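Local coordinates for protein putative glycosyltransferase (GalT1) (Streptococcus parasanguinis FW213, PDB 5HEA) that probably transfers sugar residues from a nucleotide-activated donor, this chain being the C-terminal part of the protein with a GT-A-type glycosyltransferase domain, at residues E36-I40 / A78-S84; F131-I135 / N209-Y214; L28-K33 / I58-I62. The contacts are given in a common frame with arbitrary orientation. Numbering follows the deposited sequence.

Contact 1 of 3, residues E36-I40 / A78-S84; sequences EIILI and AGITYAS
Strand E36-I40, extended, is crossed on one face by the last turn of helix 72-82 and A83-S84; the axes run 143° apart, 9.0 Å at closest approach, with I38 and G79 nearest (CA-CA 6.2 Å). E36, I38 (m, t) and I40 point toward the helix, while I37 and L39 face helix 20-28. A78 sets its CB 4.4 Å from I40 CG2. G79 CA lies 3.8 Å from I40 CD1, where a CB would be tight. Y82, chi1 t, offers its ring edge to I38 (CD2 to I38 CD1, 3.6 Å). A83, where helical geometry ends, brings CB 3.8 Å from I38 CD1. S84 N donates to E36 OE2 (2.9 Å), which also bonds S8; E36 is p, t. Such helix-on-parallel-sheet packing is characteristic of the Rossmann-like half of GT-A folds. Apolar contact thus fixes the helix on the sheet; at its exit the E36 carboxylate accepts from S84 N, and a water that donates to E36 OE1 and Y82 O accepts from S84 OG.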
ATOM      1  N   GLU A  36      -6.670  38.463  15.824  1.00 31.50           N
ATOM      2  CA  GLU A  36      -6.093  37.925  14.610  1.00 31.35           C
ATOM      3  C   GLU A  36      -6.966  36.757  14.158  1.00 35.13           C
ATOM      4  O   GLU A  36      -7.479  35.981  14.978  1.00 32.77           O
ATOM      5  CB  GLU A  36      -4.649  37.477  14.835  1.00 28.56           C
ATOM      6  CG  GLU A  36      -4.474  36.396  15.890  1.00 37.37           C
ATOM      7  CD  GLU A  36      -3.027  35.931  16.024  1.00 38.29           C
ATOM      8  OE1 GLU A  36      -2.178  36.315  15.190  1.00 43.68           O
ATOM      9  OE2 GLU A  36      -2.735  35.180  16.972  1.00 34.00           O
ATOM     10  N   ILE A  37      -7.159  36.659  12.852  1.00 25.51           N
ATOM     11  CA  ILE A  37      -7.823  35.514  12.260  1.00 28.21           C
ATOM     12  C   ILE A  37      -6.760  34.646  11.628  1.00 31.63           C
ATOM     13  O   ILE A  37      -6.046  35.082  10.723  1.00 32.84           O
ATOM     14  CB  ILE A  37      -8.830  35.934  11.193  1.00 25.24           C
ATOM     15  CG1 ILE A  37      -9.911  36.806  11.838  1.00 27.92           C
ATOM     16  CG2 ILE A  37      -9.422  34.690  10.529  1.00 26.93           C
ATOM     17  CD1 ILE A  37     -10.824  37.528  10.872  1.00 22.67           C
ATOM     18  N   ILE A  38      -6.636  33.425  12.133  1.00 30.77           N
ATOM     19  CA  ILE A  38      -5.720  32.454  11.575  1.00 27.33           C
ATOM     20  C   ILE A  38      -6.507  31.503  10.698  1.00 25.55           C
ATOM     21  O   ILE A  38      -7.251  30.649  11.185  1.00 24.52           O
ATOM     22  CB  ILE A  38      -4.973  31.706  12.671  1.00 29.21           C
ATOM     23  CG1 ILE A  38      -4.361  32.723  13.634  1.00 35.10           C
ATOM     24  CG2 ILE A  38      -3.891  30.812  12.067  1.00 26.70           C
ATOM     25  CD1 ILE A  38      -3.733  32.100  14.828  1.00 37.52           C
ATOM     26  N   LEU A  39      -6.381  31.716   9.393  1.00 22.47           N
ATOM     27  CA  LEU A  39      -7.034  30.896   8.393  1.00 22.74           C
ATOM     28  C   LEU A  39      -6.118  29.740   8.045  1.00 23.95           C
ATOM     29  O   LEU A  39      -5.061  29.953   7.467  1.00 26.68           O
ATOM     30  CB  LEU A  39      -7.294  31.727   7.127  1.00 24.39           C
ATOM     31  CG  LEU A  39      -8.467  32.700   7.135  1.00 33.26           C
ATOM     32  CD1 LEU A  39      -8.565  33.459   5.797  1.00 30.09           C
ATOM     33  CD2 LEU A  39      -9.746  31.936   7.423  1.00 27.41           C
ATOM     34  N   ILE A  40      -6.500  28.516   8.395  1.00 23.12           N
ATOM     35  CA  ILE A  40      -5.680  27.375   8.004  1.00 18.10           C
ATOM     36  C   ILE A  40      -6.297  26.669   6.807  1.00 28.11           C
ATOM     37  O   ILE A  40      -7.224  25.862   6.951  1.00 23.17           O
ATOM     38  CB  ILE A  40      -5.431  26.369   9.158  1.00 24.68           C
ATOM     39  CG1 ILE A  40      -4.880  27.086  10.398  1.00 27.50           C
ATOM     40  CG2 ILE A  40      -4.465  25.280   8.712  1.00 27.03           C
ATOM     41  CD1 ILE A  40      -5.959  27.560  11.353  1.00 29.39           C
ATOM     42  N   ALA A  78      -2.461  23.429  14.110  1.00 24.04           N
ATOM     43  CA  ALA A  78      -1.587  24.409  13.467  1.00 29.26           C
ATOM     44  C   ALA A  78      -1.989  25.808  13.905  1.00 26.71           C
ATOM     45  O   ALA A  78      -1.138  26.667  14.151  1.00 27.76           O
ATOM     46  CB  ALA A  78      -1.658  24.288  11.927  1.00 24.17           C
ATOM     47  N   GLY A  79      -3.296  26.030  13.999  1.00 24.36           N
ATOM     48  CA  GLY A  79      -3.819  27.302  14.467  1.00 24.50           C
ATOM     49  C   GLY A  79      -3.367  27.611  15.888  1.00 25.49           C
ATOM     50  O   GLY A  79      -2.934  28.725  16.188  1.00 27.11           O
ATOM     51  N   ILE A  80      -3.485  26.625  16.771  1.00 24.51           N
ATOM     52  CA  ILE A  80      -3.070  26.785  18.175  1.00 21.86           C
ATOM     53  C   ILE A  80      -1.581  27.136  18.285  1.00 29.51           C
ATOM     54  O   ILE A  80      -1.170  27.959  19.117  1.00 27.00           O
ATOM     55  CB  ILE A  80      -3.354  25.504  18.980  1.00 24.36           C
ATOM     56  CG1 ILE A  80      -4.862  25.223  19.005  1.00 24.39           C
ATOM     57  CG2 ILE A  80      -2.805  25.619  20.417  1.00 24.96           C
ATOM     58  CD1 ILE A  80      -5.231  23.868  19.605  1.00 27.65           C
ATOM     59  N   THR A  81      -0.786  26.512  17.423  1.00 28.31           N
ATOM     60  CA  THR A  81       0.660  26.706  17.396  1.00 29.01           C
ATOM     61  C   THR A  81       1.029  28.098  16.904  1.00 30.78           C
ATOM     62  O   THR A  81       1.924  28.742  17.456  1.00 34.95           O
ATOM     63  CB  THR A  81       1.325  25.646  16.483  1.00 34.11           C
ATOM     64  OG1 THR A  81       1.094  24.347  17.035  1.00 43.80           O
ATOM     65  CG2 THR A  81       2.812  25.877  16.372  1.00 43.06           C
ATOM     66  N   TYR A  82       0.329  28.567  15.876  1.00 27.56           N
ATOM     67  CA  TYR A  82       0.601  29.883  15.296  1.00 32.03           C
ATOM     68  C   TYR A  82       0.015  31.045  16.135  1.00 35.45           C
ATOM     69  O   TYR A  82       0.478  32.186  16.052  1.00 40.34           O
ATOM     70  CB  TYR A  82       0.109  29.917  13.840  1.00 38.07           C
ATOM     71  CG  TYR A  82       0.335  31.221  13.102  1.00 59.49           C
ATOM     72  CD1 TYR A  82       1.428  31.388  12.255  1.00 66.18           C
ATOM     73  CD2 TYR A  82      -0.557  32.286  13.238  1.00 69.77           C
ATOM     74  CE1 TYR A  82       1.631  32.590  11.577  1.00 70.51           C
ATOM     75  CE2 TYR A  82      -0.359  33.485  12.571  1.00 72.99           C
ATOM     76  CZ  TYR A  82       0.729  33.632  11.740  1.00 73.44           C
ATOM     77  OH  TYR A  82       0.907  34.827  11.080  1.00 77.65           O
ATOM     78  N   ALA A  83      -0.984  30.746  16.956  1.00 31.69           N
ATOM     79  CA  ALA A  83      -1.693  31.776  17.717  1.00 28.78           C
ATOM     80  C   ALA A  83      -0.800  32.520  18.704  1.00 33.99           C
ATOM     81  O   ALA A  83      -0.082  31.908  19.482  1.00 35.63           O
ATOM     82  CB  ALA A  83      -2.870  31.152  18.455  1.00 32.94           C
ATOM     83  N   SER A  84      -0.857  33.846  18.695  1.00 34.32           N
ATOM     84  CA  SER A  84      -0.100  34.595  19.694  1.00 36.79           C
ATOM     85  C   SER A  84      -0.994  35.401  20.638  1.00 38.98           C
ATOM     86  O   SER A  84      -0.502  36.225  21.406  1.00 36.09           O
ATOM     87  CB  SER A  84       0.953  35.488  19.029  1.00 41.84           C
ATOM     88  OG  SER A  84       0.407  36.182  17.927  1.00 45.50           O
TER
HETATM   89  O   HOH W   1       0.182  35.018  15.450  1.00 42.66           O

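Contact 2 of 3, residues F131-I135 / N209-Y214; sequences FLFSI and NEGSYY
F131-I135 leaves strand 130-132 and runs nearly opposite to N209-Y214, with end-to-end directions 165° apart; the gap narrows from 8.6 Å between the CA atoms of F131 and Y214 to 5.6 Å between those of I135 and G211. F131 and L132 are extended, and F133 centres an inverse gamma turn (phi/psi -91/74). Across the gap G211 centres another (-90/71), and the chain turns a corner at Y213. Aromatic contacts hold the wide end. F131 (chi1 m) directs its ring edge at the face of Y214 (chi1 m) in a T-shaped pair, centroids 5.1 Å apart and planes at 72°, with F131 CD1 3.6 Å from Y214 CE1. F133, also m, meets Y214 edge to edge, its CE1 3.6 Å from Y214 OH; that hydroxyl is hydrogen-bonded to E98. At the narrow end the I135 side chain (m, m) packs against the N209-G211 backbone, its CG2 3.4 Å from N209 O and 3.8 Å from G211 N. No direct hydrogen bond joins the segments, but a water donates to I135 O (3.1 Å) and accepts from G211 N (2.7 Å). Strands 130-132 and 204-217 both pair with strand 116-125, so in the mixed sheet of this GT-A-type domain this is a contact across that intervening strand, between strand 204-217 and strand 130-132 with the loop that follows it.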
ATOM      1  N   PHE A 131     -33.547  31.438   9.438  1.00 31.44           N
ATOM      2  CA  PHE A 131     -32.979  31.283  10.765  1.00 32.09           C
ATOM      3  C   PHE A 131     -33.921  30.492  11.641  1.00 36.10           C
ATOM      4  O   PHE A 131     -35.143  30.607  11.533  1.00 36.56           O
ATOM      5  CB  PHE A 131     -32.748  32.642  11.412  1.00 32.37           C
ATOM      6  CG  PHE A 131     -31.628  33.423  10.806  1.00 27.60           C
ATOM      7  CD1 PHE A 131     -30.338  33.286  11.290  1.00 30.29           C
ATOM      8  CD2 PHE A 131     -31.870  34.317   9.772  1.00 33.74           C
ATOM      9  CE1 PHE A 131     -29.292  34.021  10.739  1.00 37.68           C
ATOM     10  CE2 PHE A 131     -30.840  35.058   9.215  1.00 37.11           C
ATOM     11  CZ  PHE A 131     -29.544  34.912   9.700  1.00 37.45           C
ATOM     12  N   LEU A 132     -33.342  29.692  12.522  1.00 35.47           N
ATOM     13  CA  LEU A 132     -34.088  29.095  13.609  1.00 33.52           C
ATOM     14  C   LEU A 132     -33.587  29.731  14.908  1.00 34.25           C
ATOM     15  O   LEU A 132     -32.460  29.477  15.342  1.00 31.52           O
ATOM     16  CB  LEU A 132     -33.887  27.583  13.619  1.00 38.38           C
ATOM     17  CG  LEU A 132     -34.624  26.855  14.744  1.00 48.72           C
ATOM     18  CD1 LEU A 132     -36.129  27.067  14.595  1.00 54.63           C
ATOM     19  CD2 LEU A 132     -34.261  25.375  14.759  1.00 48.59           C
ATOM     20  N   PHE A 133     -34.405  30.591  15.505  1.00 35.29           N
ATOM     21  CA  PHE A 133     -34.003  31.272  16.728  1.00 34.06           C
ATOM     22  C   PHE A 133     -34.434  30.478  17.951  1.00 39.26           C
ATOM     23  O   PHE A 133     -35.386  30.843  18.634  1.00 44.70           O
ATOM     24  CB  PHE A 133     -34.581  32.680  16.779  1.00 36.34           C
ATOM     25  CG  PHE A 133     -34.047  33.585  15.711  1.00 44.83           C
ATOM     26  CD1 PHE A 133     -32.733  34.024  15.754  1.00 39.94           C
ATOM     27  CD2 PHE A 133     -34.863  34.011  14.669  1.00 43.18           C
ATOM     28  CE1 PHE A 133     -32.236  34.867  14.769  1.00 36.32           C
ATOM     29  CE2 PHE A 133     -34.377  34.856  13.691  1.00 43.35           C
ATOM     30  CZ  PHE A 133     -33.059  35.284  13.739  1.00 41.83           C
ATOM     31  N   SER A 134     -33.725  29.386  18.214  1.00 36.67           N
ATOM     32  CA  SER A 134     -34.031  28.508  19.340  1.00 41.82           C
ATOM     33  C   SER A 134     -33.781  29.211  20.668  1.00 40.23           C
ATOM     34  O   SER A 134     -34.526  29.025  21.629  1.00 41.71           O
ATOM     35  CB  SER A 134     -33.175  27.245  19.270  1.00 43.18           C
ATOM     36  OG  SER A 134     -33.278  26.627  18.001  1.00 48.55           O
ATOM     37  N   ILE A 135     -32.721  30.013  20.711  1.00 32.26           N
ATOM     38  CA  ILE A 135     -32.364  30.759  21.910  1.00 37.78           C
ATOM     39  C   ILE A 135     -32.888  32.180  21.765  1.00 39.34           C
ATOM     40  O   ILE A 135     -32.413  32.945  20.923  1.00 38.19           O
ATOM     41  CB  ILE A 135     -30.837  30.785  22.126  1.00 34.49           C
ATOM     42  CG1 ILE A 135     -30.267  29.371  22.018  1.00 35.64           C
ATOM     43  CG2 ILE A 135     -30.496  31.400  23.476  1.00 34.86           C
ATOM     44  CD1 ILE A 135     -30.882  28.396  23.010  1.00 39.33           C
ATOM     45  N   ASN A 209     -26.268  32.645  27.793  1.00 23.40           N
ATOM     46  CA  ASN A 209     -27.289  31.996  26.985  1.00 27.07           C
ATOM     47  C   ASN A 209     -27.833  32.905  25.895  1.00 29.61           C
ATOM     48  O   ASN A 209     -28.997  33.302  25.923  1.00 29.01           O
ATOM     49  CB  ASN A 209     -28.448  31.461  27.830  1.00 25.92           C
ATOM     50  CG  ASN A 209     -29.251  30.397  27.093  1.00 29.26           C
ATOM     51  OD1 ASN A 209     -28.678  29.585  26.368  1.00 27.08           O
ATOM     52  ND2 ASN A 209     -30.578  30.414  27.249  1.00 28.59           N
ATOM     53  N   GLU A 210     -26.972  33.235  24.943  1.00 27.39           N
ATOM     54  CA  GLU A 210     -27.379  33.989  23.766  1.00 29.11           C
ATOM     55  C   GLU A 210     -26.891  33.235  22.529  1.00 27.34           C
ATOM     56  O   GLU A 210     -25.777  32.699  22.515  1.00 29.18           O
ATOM     57  CB  GLU A 210     -26.799  35.407  23.801  1.00 25.46           C
ATOM     58  CG  GLU A 210     -25.281  35.458  23.915  1.00 38.62           C
ATOM     59  CD  GLU A 210     -24.737  36.885  23.942  1.00 52.63           C
ATOM     60  OE1 GLU A 210     -25.154  37.665  24.829  1.00 49.95           O
ATOM     61  OE2 GLU A 210     -23.891  37.221  23.078  1.00 52.21           O
ATOM     62  N   GLY A 211     -27.727  33.172  21.499  1.00 30.12           N
ATOM     63  CA  GLY A 211     -27.353  32.492  20.269  1.00 32.63           C
ATOM     64  C   GLY A 211     -26.688  33.465  19.309  1.00 32.98           C
ATOM     65  O   GLY A 211     -27.274  33.838  18.301  1.00 30.70           O
ATOM     66  N   SER A 212     -25.467  33.886  19.628  1.00 27.42           N
ATOM     67  CA  SER A 212     -24.772  34.904  18.846  1.00 27.26           C
ATOM     68  C   SER A 212     -23.918  34.283  17.749  1.00 22.54           C
ATOM     69  O   SER A 212     -23.410  34.975  16.859  1.00 25.57           O
ATOM     70  CB  SER A 212     -23.899  35.751  19.759  1.00 35.18           C
ATOM     71  OG  SER A 212     -24.709  36.429  20.703  1.00 45.31           O
ATOM     72  N   TYR A 213     -23.760  32.971  17.836  1.00 20.52           N
ATOM     73  CA  TYR A 213     -23.080  32.194  16.801  1.00 24.98           C
ATOM     74  C   TYR A 213     -24.160  31.486  15.989  1.00 27.58           C
ATOM     75  O   TYR A 213     -25.121  30.959  16.563  1.00 24.42           O
ATOM     76  CB  TYR A 213     -22.161  31.172  17.470  1.00 18.95           C
ATOM     77  CG  TYR A 213     -21.273  30.362  16.527  1.00 19.46           C
ATOM     78  CD1 TYR A 213     -21.768  29.241  15.865  1.00 20.71           C
ATOM     79  CD2 TYR A 213     -19.937  30.702  16.338  1.00 19.83           C
ATOM     80  CE1 TYR A 213     -20.951  28.471  15.013  1.00 24.08           C
ATOM     81  CE2 TYR A 213     -19.111  29.957  15.481  1.00 20.17           C
ATOM     82  CZ  TYR A 213     -19.627  28.843  14.825  1.00 15.88           C
ATOM     83  OH  TYR A 213     -18.820  28.089  13.989  1.00 22.11           O
ATOM     84  N   TYR A 214     -24.012  31.482  14.663  1.00 24.42           N
ATOM     85  CA  TYR A 214     -24.968  30.811  13.781  1.00 25.86           C
ATOM     86  C   TYR A 214     -24.374  29.570  13.108  1.00 25.59           C
ATOM     87  O   TYR A 214     -23.398  29.649  12.359  1.00 22.92           O
ATOM     88  CB  TYR A 214     -25.552  31.792  12.756  1.00 27.93           C
ATOM     89  CG  TYR A 214     -26.426  32.845  13.419  1.00 30.15           C
ATOM     90  CD1 TYR A 214     -27.727  32.543  13.815  1.00 28.84           C
ATOM     91  CD2 TYR A 214     -25.942  34.123  13.675  1.00 30.22           C
ATOM     92  CE1 TYR A 214     -28.524  33.491  14.441  1.00 28.66           C
ATOM     93  CE2 TYR A 214     -26.727  35.075  14.304  1.00 34.02           C
ATOM     94  CZ  TYR A 214     -28.016  34.749  14.684  1.00 38.49           C
ATOM     95  OH  TYR A 214     -28.814  35.684  15.301  1.00 42.60           O
TER
HETATM   96  O   HOH W   2     -30.018  34.578  21.876  1.00 49.51           O

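Contact 3 of 3, residues L28-K33 / I58-I62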
ATOM      1  N   LEU A  28     -14.747  40.140  10.348  1.00 29.61           N
ATOM      2  CA  LEU A  28     -14.149  41.461  10.189  1.00 33.31           C
ATOM      3  C   LEU A  28     -15.051  42.587  10.716  1.00 34.54           C
ATOM      4  O   LEU A  28     -14.560  43.658  11.066  1.00 32.22           O
ATOM      5  CB  LEU A  28     -13.775  41.701   8.730  1.00 33.78           C
ATOM      6  CG  LEU A  28     -12.662  40.787   8.210  1.00 39.84           C
ATOM      7  CD1 LEU A  28     -12.318  41.116   6.755  1.00 39.69           C
ATOM      8  CD2 LEU A  28     -11.428  40.898   9.100  1.00 41.06           C
ATOM      9  N   ARG A  29     -16.358  42.335  10.786  1.00 32.27           N
ATOM     10  CA  ARG A  29     -17.301  43.291  11.371  1.00 30.30           C
ATOM     11  C   ARG A  29     -17.406  43.225  12.898  1.00 35.55           C
ATOM     12  O   ARG A  29     -18.347  43.778  13.467  1.00 37.36           O
ATOM     13  CB  ARG A  29     -18.704  43.085  10.796  1.00 33.29           C
ATOM     14  CG  ARG A  29     -18.863  43.510   9.342  1.00 48.46           C
ATOM     15  CD  ARG A  29     -20.324  43.448   8.928  1.00 54.62           C
ATOM     16  NE  ARG A  29     -20.947  42.169   9.270  1.00 66.09           N
ATOM     17  CZ  ARG A  29     -21.279  41.231   8.382  1.00 66.55           C
ATOM     18  NH1 ARG A  29     -21.058  41.430   7.086  1.00 67.79           N
ATOM     19  NH2 ARG A  29     -21.843  40.098   8.786  1.00 61.64           N
ATOM     20  N   GLN A  30     -16.469  42.555  13.564  1.00 35.65           N
ATOM     21  CA  GLN A  30     -16.545  42.430  15.022  1.00 30.90           C
ATOM     22  C   GLN A  30     -16.351  43.772  15.714  1.00 35.05           C
ATOM     23  O   GLN A  30     -15.455  44.535  15.355  1.00 30.95           O
ATOM     24  CB  GLN A  30     -15.522  41.422  15.555  1.00 26.93           C
ATOM     25  CG  GLN A  30     -15.919  39.987  15.334  1.00 29.61           C
ATOM     26  CD  GLN A  30     -17.301  39.694  15.873  1.00 32.72           C
ATOM     27  OE1 GLN A  30     -17.529  39.731  17.089  1.00 30.25           O
ATOM     28  NE2 GLN A  30     -18.240  39.414  14.975  1.00 26.04           N
ATOM     29  N   THR A  31     -17.187  44.044  16.713  1.00 38.96           N
ATOM     30  CA  THR A  31     -17.047  45.245  17.536  1.00 34.89           C
ATOM     31  C   THR A  31     -15.775  45.193  18.384  1.00 38.27           C
ATOM     32  O   THR A  31     -15.212  46.231  18.738  1.00 40.20           O
ATOM     33  CB  THR A  31     -18.276  45.453  18.454  1.00 33.44           C
ATOM     34  OG1 THR A  31     -18.430  44.325  19.317  1.00 35.44           O
ATOM     35  CG2 THR A  31     -19.533  45.595  17.629  1.00 33.80           C
ATOM     36  N   TYR A  32     -15.336  43.981  18.725  1.00 30.54           N
ATOM     37  CA  TYR A  32     -14.049  43.797  19.384  1.00 35.27           C
ATOM     38  C   TYR A  32     -12.975  43.776  18.307  1.00 37.73           C
ATOM     39  O   TYR A  32     -12.938  42.874  17.470  1.00 39.80           O
ATOM     40  CB  TYR A  32     -14.024  42.492  20.179  1.00 34.69           C
ATOM     41  CG  TYR A  32     -12.834  42.357  21.112  1.00 28.74           C
ATOM     42  CD1 TYR A  32     -11.612  41.890  20.647  1.00 26.66           C
ATOM     43  CD2 TYR A  32     -12.937  42.702  22.454  1.00 36.48           C
ATOM     44  CE1 TYR A  32     -10.525  41.762  21.492  1.00 27.17           C
ATOM     45  CE2 TYR A  32     -11.856  42.581  23.309  1.00 36.10           C
ATOM     46  CZ  TYR A  32     -10.657  42.103  22.821  1.00 32.49           C
ATOM     47  OH  TYR A  32      -9.586  41.975  23.659  1.00 33.69           O
ATOM     48  N   LYS A  33     -12.098  44.768  18.330  1.00 33.36           N
ATOM     49  CA  LYS A  33     -11.204  45.008  17.202  1.00 36.57           C
ATOM     50  C   LYS A  33      -9.880  44.252  17.281  1.00 34.34           C
ATOM     51  O   LYS A  33      -9.291  43.914  16.254  1.00 37.07           O
ATOM     52  CB  LYS A  33     -10.924  46.509  17.062  1.00 38.83           C
ATOM     53  CG  LYS A  33     -12.173  47.368  16.901  1.00 46.59           C
ATOM     54  CD  LYS A  33     -12.858  47.072  15.592  1.00 50.50           C
ATOM     55  CE  LYS A  33     -14.130  47.884  15.438  1.00 59.41           C
ATOM     56  NZ  LYS A  33     -14.720  47.700  14.077  1.00 65.00           N
ATOM     57  N   ILE A  58      -6.749  42.596   2.136  1.00 42.20           N
ATOM     58  CA  ILE A  58      -7.500  43.792   2.533  1.00 44.68           C
ATOM     59  C   ILE A  58      -7.658  44.003   4.045  1.00 45.52           C
ATOM     60  O   ILE A  58      -8.243  44.991   4.477  1.00 51.76           O
ATOM     61  CB  ILE A  58      -8.879  43.877   1.827  1.00 48.39           C
ATOM     62  CG1 ILE A  58      -9.695  42.604   2.050  1.00 43.09           C
ATOM     63  CG2 ILE A  58      -8.700  44.150   0.333  1.00 50.73           C
ATOM     64  CD1 ILE A  58     -10.666  42.687   3.215  1.00 44.68           C
ATOM     65  N   ASP A  59      -7.137  43.084   4.847  1.00 44.49           N
ATOM     66  CA  ASP A  59      -7.182  43.249   6.296  1.00 40.24           C
ATOM     67  C   ASP A  59      -6.000  42.527   6.906  1.00 35.62           C
ATOM     68  O   ASP A  59      -5.877  41.303   6.787  1.00 34.01           O
ATOM     69  CB  ASP A  59      -8.500  42.719   6.874  1.00 40.25           C
ATOM     70  CG  ASP A  59      -8.774  43.227   8.290  1.00 46.33           C
ATOM     71  OD1 ASP A  59      -7.866  43.172   9.147  1.00 44.58           O
ATOM     72  OD2 ASP A  59      -9.907  43.695   8.546  1.00 48.67           O
ATOM     73  N   ASN A  60      -5.125  43.283   7.564  1.00 36.88           N
ATOM     74  CA  ASN A  60      -3.884  42.717   8.078  1.00 35.55           C
ATOM     75  C   ASN A  60      -4.031  41.920   9.378  1.00 34.66           C
ATOM     76  O   ASN A  60      -3.045  41.413   9.912  1.00 35.11           O
ATOM     77  CB  ASN A  60      -2.792  43.788   8.199  1.00 43.16           C
ATOM     78  CG  ASN A  60      -3.063  44.787   9.304  1.00 49.13           C
ATOM     79  OD1 ASN A  60      -4.149  44.827   9.878  1.00 53.36           O
ATOM     80  ND2 ASN A  60      -2.069  45.614   9.599  1.00 53.28           N
ATOM     81  N   ARG A  61      -5.259  41.799   9.876  1.00 33.73           N
ATOM     82  CA  ARG A  61      -5.518  40.938  11.030  1.00 32.88           C
ATOM     83  C   ARG A  61      -5.635  39.482  10.573  1.00 35.46           C
ATOM     84  O   ARG A  61      -5.601  38.558  11.384  1.00 38.02           O
ATOM     85  CB  ARG A  61      -6.771  41.400  11.789  1.00 26.16           C
ATOM     86  CG  ARG A  61      -6.557  42.728  12.536  1.00 30.63           C
ATOM     87  CD  ARG A  61      -7.852  43.314  13.106  1.00 27.99           C
ATOM     88  NE  ARG A  61      -8.819  43.624  12.059  1.00 34.41           N
ATOM     89  CZ  ARG A  61     -10.044  44.096  12.277  1.00 37.11           C
ATOM     90  NH1 ARG A  61     -10.478  44.312  13.514  1.00 33.20           N
ATOM     91  NH2 ARG A  61     -10.848  44.342  11.253  1.00 40.41           N
ATOM     92  N   ILE A  62      -5.749  39.283   9.262  1.00 33.89           N
ATOM     93  CA  ILE A  62      -5.867  37.934   8.711  1.00 31.51           C
ATOM     94  C   ILE A  62      -4.509  37.337   8.352  1.00 36.61           C
ATOM     95  O   ILE A  62      -3.759  37.910   7.558  1.00 33.24           O
ATOM     96  CB  ILE A  62      -6.765  37.907   7.466  1.00 30.88           C
ATOM     97  CG1 ILE A  62      -8.185  38.345   7.821  1.00 36.40           C
ATOM     98  CG2 ILE A  62      -6.761  36.518   6.849  1.00 30.84           C
ATOM     99  CD1 ILE A  62      -9.187  38.090   6.723  1.00 41.40           C
TER
HETATM  100  O   HOH W   3     -13.628  44.406  13.336  1.00 40.64           O
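R61 carries the polar half of this meeting of two loops and L28 the apolar half. With chi1 m, chi2 t and chi3 m, R61 folds back to lay its guanidinium along D59: NE donates to D59 OD1 (3.1 Å) and NH2 forms a salt bridge with D59 OD2 (2.9 Å). D59, chi1 t, also takes the backbone N of R61 on OD1 (3.0 Å), an Asx turn within the type I turn D59-I62. R61 extends NH1 to K33 O (3.0 Å) and to a water (3.2 Å). L28 (m, t) ends helix 20-28: its CD1 meets I58 CD1 at 4.2 Å, and CD2 meets I62 CD1 at 4.3 Å. The contact ties together the connections entering parallel strands 35-41 and 62-66, as in Rossmann-like folds. The arginine's charge is balanced within its own turn, so what crosses the gap is one hydrogen bond to K33 O and a water relay to L28 O and Q30 O, alongside the apolar packing of L28.

How the contacts relate
Contacts 1 and 3 share the parallel part of the sheet and touch directly: I37 N lies 2.9 Å from R61 O, a probable hydrogen bond, and I37 CD1 reaches L28 CD2 at 3.9 Å. Contact 1 is partly buried, its helix packed on the sheet mainly through aliphatic groups, whereas contact 3 is a surface meeting of loops that joins an arginine bonded to a backbone carbonyl with a leucine's apolar packing. Contact 2, also partly buried, belongs to the other, mixed region of the same sheet, its centre about 26 Å from that of contact 1 and about 23 Å from that of contact 3, and combines an aromatic cluster with an isoleucine on backbone. In all three a water bridges the segments.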